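Local atomic coordinates of peptidoglycan glycosyltransferase (Eggerthella lenta, PDB entry 4MNR), a protein that belongs to the penicillin-binding protein family and pairs a dimerisation-type domain with a larger domain of beta-lactamase-like fold. Residues R24-T29 with G47-E52. Numbering follows the deposited sequence.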
ATOM      1  N   ARG A  24     -28.858   4.790  24.660  1.00 68.45           N
ATOM      2  CA  ARG A  24     -29.204   4.198  25.951  1.00 72.06           C
ATOM      3  C   ARG A  24     -28.284   3.065  26.416  1.00 69.79           C
ATOM      4  O   ARG A  24     -28.180   2.800  27.615  1.00 70.40           O
ATOM      5  CB  ARG A  24     -30.644   3.686  25.924  1.00 77.18           C
ATOM      6  CG  ARG A  24     -31.690   4.729  25.569  1.00 80.89           C
ATOM      7  CD  ARG A  24     -33.038   4.287  26.113  1.00 85.18           C
ATOM      8  NE  ARG A  24     -34.166   4.943  25.462  1.00 87.96           N
ATOM      9  CZ  ARG A  24     -35.410   4.474  25.498  1.00 90.64           C
ATOM     10  NH1 ARG A  24     -35.672   3.347  26.147  1.00 91.56           N
ATOM     11  NH2 ARG A  24     -36.389   5.122  24.882  1.00 92.63           N
ATOM     12  N   SER A  25     -27.632   2.389  25.476  1.00 65.59           N
ATOM     13  CA  SER A  25     -26.825   1.216  25.806  1.00 62.05           C
ATOM     14  C   SER A  25     -25.348   1.395  25.458  1.00 52.33           C
ATOM     15  O   SER A  25     -24.996   2.225  24.619  1.00 51.35           O
ATOM     16  CB  SER A  25     -27.393  -0.028  25.119  1.00 65.97           C
ATOM     17  OG  SER A  25     -27.813   0.274  23.800  1.00 68.08           O
ATOM     18  N   GLU A  26     -24.488   0.611  26.106  1.00 44.11           N
ATOM     19  CA  GLU A  26     -23.047   0.757  25.929  1.00 39.21           C
ATOM     20  C   GLU A  26     -22.567   0.222  24.587  1.00 32.29           C
ATOM     21  O   GLU A  26     -22.555  -0.986  24.355  1.00 31.17           O
ATOM     22  CB  GLU A  26     -22.276   0.067  27.056  1.00 41.01           C
ATOM     23  CG  GLU A  26     -20.775   0.329  27.003  1.00 44.86           C
ATOM     24  CD  GLU A  26     -19.976  -0.592  27.905  1.00 49.69           C
ATOM     25  OE1 GLU A  26     -18.788  -0.839  27.599  1.00 50.28           O
ATOM     26  OE2 GLU A  26     -20.533  -1.065  28.918  1.00 52.32           O
ATOM     27  N   ARG A  27     -22.174   1.131  23.704  1.00 28.01           N
ATOM     28  CA  ARG A  27     -21.541   0.752  22.446  1.00 23.86           C
ATOM     29  C   ARG A  27     -20.235   0.011  22.747  1.00 23.76           C
ATOM     30  O   ARG A  27     -19.511   0.372  23.676  1.00 23.08           O
ATOM     31  CB  ARG A  27     -21.276   2.007  21.621  1.00 23.20           C
ATOM     32  CG  ARG A  27     -20.763   1.758  20.220  1.00 23.72           C
ATOM     33  CD  ARG A  27     -20.684   3.081  19.479  1.00 25.01           C
ATOM     34  NE  ARG A  27     -20.151   2.927  18.132  1.00 21.79           N
ATOM     35  CZ  ARG A  27     -20.888   2.687  17.052  1.00 23.23           C
ATOM     36  NH1 ARG A  27     -22.206   2.558  17.153  1.00 23.09           N
ATOM     37  NH2 ARG A  27     -20.303   2.575  15.864  1.00 18.75           N
ATOM     38  N   GLY A  28     -19.935  -1.030  21.974  1.00 21.86           N
ATOM     39  CA  GLY A  28     -18.738  -1.828  22.210  1.00 21.29           C
ATOM     40  C   GLY A  28     -17.428  -1.073  22.017  1.00 22.10           C
ATOM     41  O   GLY A  28     -17.403  -0.009  21.402  1.00 18.31           O
ATOM     42  N   THR A  29     -16.337  -1.614  22.556  1.00 18.02           N
ATOM     43  CA  THR A  29     -15.023  -0.984  22.407  1.00 16.81           C
ATOM     44  C   THR A  29     -14.344  -1.422  21.121  1.00 16.43           C
ATOM     45  O   THR A  29     -14.659  -2.466  20.575  1.00 17.41           O
ATOM     46  CB  THR A  29     -14.076  -1.342  23.560  1.00 16.99           C
ATOM     47  OG1 THR A  29     -13.934  -2.762  23.628  1.00 27.25           O
ATOM     48  CG2 THR A  29     -14.631  -0.838  24.883  1.00 18.63           C
ATOM     49  N   GLY A  47     -26.910   8.904  33.239  1.00 66.76           N
ATOM     50  CA  GLY A  47     -27.111   7.522  32.847  1.00 63.51           C
ATOM     51  C   GLY A  47     -26.983   7.306  31.350  1.00 58.94           C
ATOM     52  O   GLY A  47     -27.162   6.190  30.859  1.00 57.98           O
ATOM     53  N   THR A  48     -26.676   8.376  30.623  1.00 54.13           N
ATOM     54  CA  THR A  48     -26.482   8.284  29.181  1.00 48.48           C
ATOM     55  C   THR A  48     -25.053   7.821  28.888  1.00 43.88           C
ATOM     56  O   THR A  48     -24.221   7.753  29.797  1.00 38.71           O
ATOM     57  CB  THR A  48     -26.785   9.632  28.472  1.00 52.94           C
ATOM     58  OG1 THR A  48     -27.236   9.387  27.134  1.00 54.62           O
ATOM     59  CG2 THR A  48     -25.559  10.533  28.436  1.00 49.95           C
ATOM     60  N   TYR A  49     -24.780   7.483  27.631  1.00 43.21           N
ATOM     61  CA  TYR A  49     -23.439   7.070  27.225  1.00 42.30           C
ATOM     62  C   TYR A  49     -22.819   8.045  26.230  1.00 42.97           C
ATOM     63  O   TYR A  49     -23.501   8.574  25.353  1.00 45.41           O
ATOM     64  CB  TYR A  49     -23.453   5.658  26.630  1.00 40.68           C
ATOM     65  CG  TYR A  49     -23.541   4.556  27.660  1.00 40.91           C
ATOM     66  CD1 TYR A  49     -22.392   3.983  28.193  1.00 38.53           C
ATOM     67  CD2 TYR A  49     -24.771   4.089  28.100  1.00 43.17           C
ATOM     68  CE1 TYR A  49     -22.469   2.971  29.133  1.00 39.28           C
ATOM     69  CE2 TYR A  49     -24.859   3.081  29.039  1.00 44.96           C
ATOM     70  CZ  TYR A  49     -23.709   2.527  29.555  1.00 44.38           C
ATOM     71  OH  TYR A  49     -23.806   1.523  30.494  1.00 45.85           O
ATOM     72  N   GLU A  50     -21.517   8.274  26.376  1.00 39.56           N
ATOM     73  CA  GLU A  50     -20.782   9.141  25.467  1.00 38.29           C
ATOM     74  C   GLU A  50     -19.550   8.403  24.964  1.00 30.68           C
ATOM     75  O   GLU A  50     -18.928   7.635  25.705  1.00 27.32           O
ATOM     76  CB  GLU A  50     -20.369  10.435  26.173  1.00 47.01           C
ATOM     77  CG  GLU A  50     -20.488  11.690  25.314  1.00 55.22           C
ATOM     78  CD  GLU A  50     -21.736  12.503  25.627  1.00 64.86           C
ATOM     79  OE1 GLU A  50     -22.857  12.012  25.372  1.00 68.57           O
ATOM     80  OE2 GLU A  50     -21.591  13.636  26.134  1.00 68.57           O
ATOM     81  N   ARG A  51     -19.204   8.633  23.703  1.00 25.24           N
ATOM     82  CA  ARG A  51     -18.078   7.954  23.073  1.00 23.60           C
ATOM     83  C   ARG A  51     -16.767   8.641  23.452  1.00 26.42           C
ATOM     84  O   ARG A  51     -16.664   9.864  23.393  1.00 29.82           O
ATOM     85  CB  ARG A  51     -18.259   7.968  21.555  1.00 24.50           C
ATOM     86  CG  ARG A  51     -17.507   6.899  20.811  1.00 23.72           C
ATOM     87  CD  ARG A  51     -17.970   5.505  21.211  1.00 23.60           C
ATOM     88  NE  ARG A  51     -17.434   4.480  20.319  1.00 19.27           N
ATOM     89  CZ  ARG A  51     -17.345   3.193  20.643  1.00 18.43           C
ATOM     90  NH1 ARG A  51     -17.746   2.790  21.844  1.00 19.59           N
ATOM     91  NH2 ARG A  51     -16.847   2.314  19.775  1.00 17.10           N
ATOM     92  N   GLU A  52     -15.779   7.857  23.863  1.00 21.38           N
ATOM     93  CA  GLU A  52     -14.455   8.384  24.170  1.00 23.36           C
ATOM     94  C   GLU A  52     -13.420   7.791  23.222  1.00 18.78           C
ATOM     95  O   GLU A  52     -13.495   6.606  22.887  1.00 17.99           O
ATOM     96  CB  GLU A  52     -14.051   8.036  25.599  1.00 24.40           C
ATOM     97  CG  GLU A  52     -14.753   8.821  26.677  1.00 38.29           C
ATOM     98  CD  GLU A  52     -14.100   8.622  28.034  1.00 47.61           C
ATOM     99  OE1 GLU A  52     -13.224   7.734  28.143  1.00 48.39           O
ATOM    100  OE2 GLU A  52     -14.459   9.354  28.985  1.00 53.89           O
TER
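Y49 and R51 of strand 49-52 reach across to an irregular segment, R24-G28, that runs the same way at a spacing widening from 5.9 Å between the CA atoms of R24 and T48 to 8.0 Å between those of R27 and R51. Strand 49-52 is an outermost strand of a mixed sheet, with 37-43 pairing on its inner side, and the contact lies on the surface of the dimerisation-family region. Here the side chains of an edge strand meet the loop that leads into strand 30-31 of the same sheet. The Y49 ring turns one face to the S25-E26 backbone: E26 CA sits over the ring centre, 3.9 Å above its plane, and E26 CB makes an off-centre CH-pi contact, 4.0 Å from the centroid. R24 O meets the ring at its edge, near the plane, 3.6 Å from Y49 CE2. A chi1 of -78° sets Y49 CG anti to the carbonyl carbon. Two residues on, the R51 chain bends at chi2, and its guanidinium presents one face to R27 CD. That carbon rests over the centre of the flat group, 3.5 Å above it, while the two guanidinium planes stand at 90°. The like charges come close, R27 NE lying 3.7 Å from R51 NH2, but E76 forms salt bridges with both arginines, which probably offsets their repulsion; R27 NH1 also hydrogen-bonds to N80 and R51 NH1 to S41. End-on, R51 grips the backbone of buried G28 with both terminal nitrogens. NH2 approaches G28 O nearly in line with the carbonyl (C=O...N 169°), whereas NH1, also 2.9 Å from G28 O, stands above the carbonyl plane.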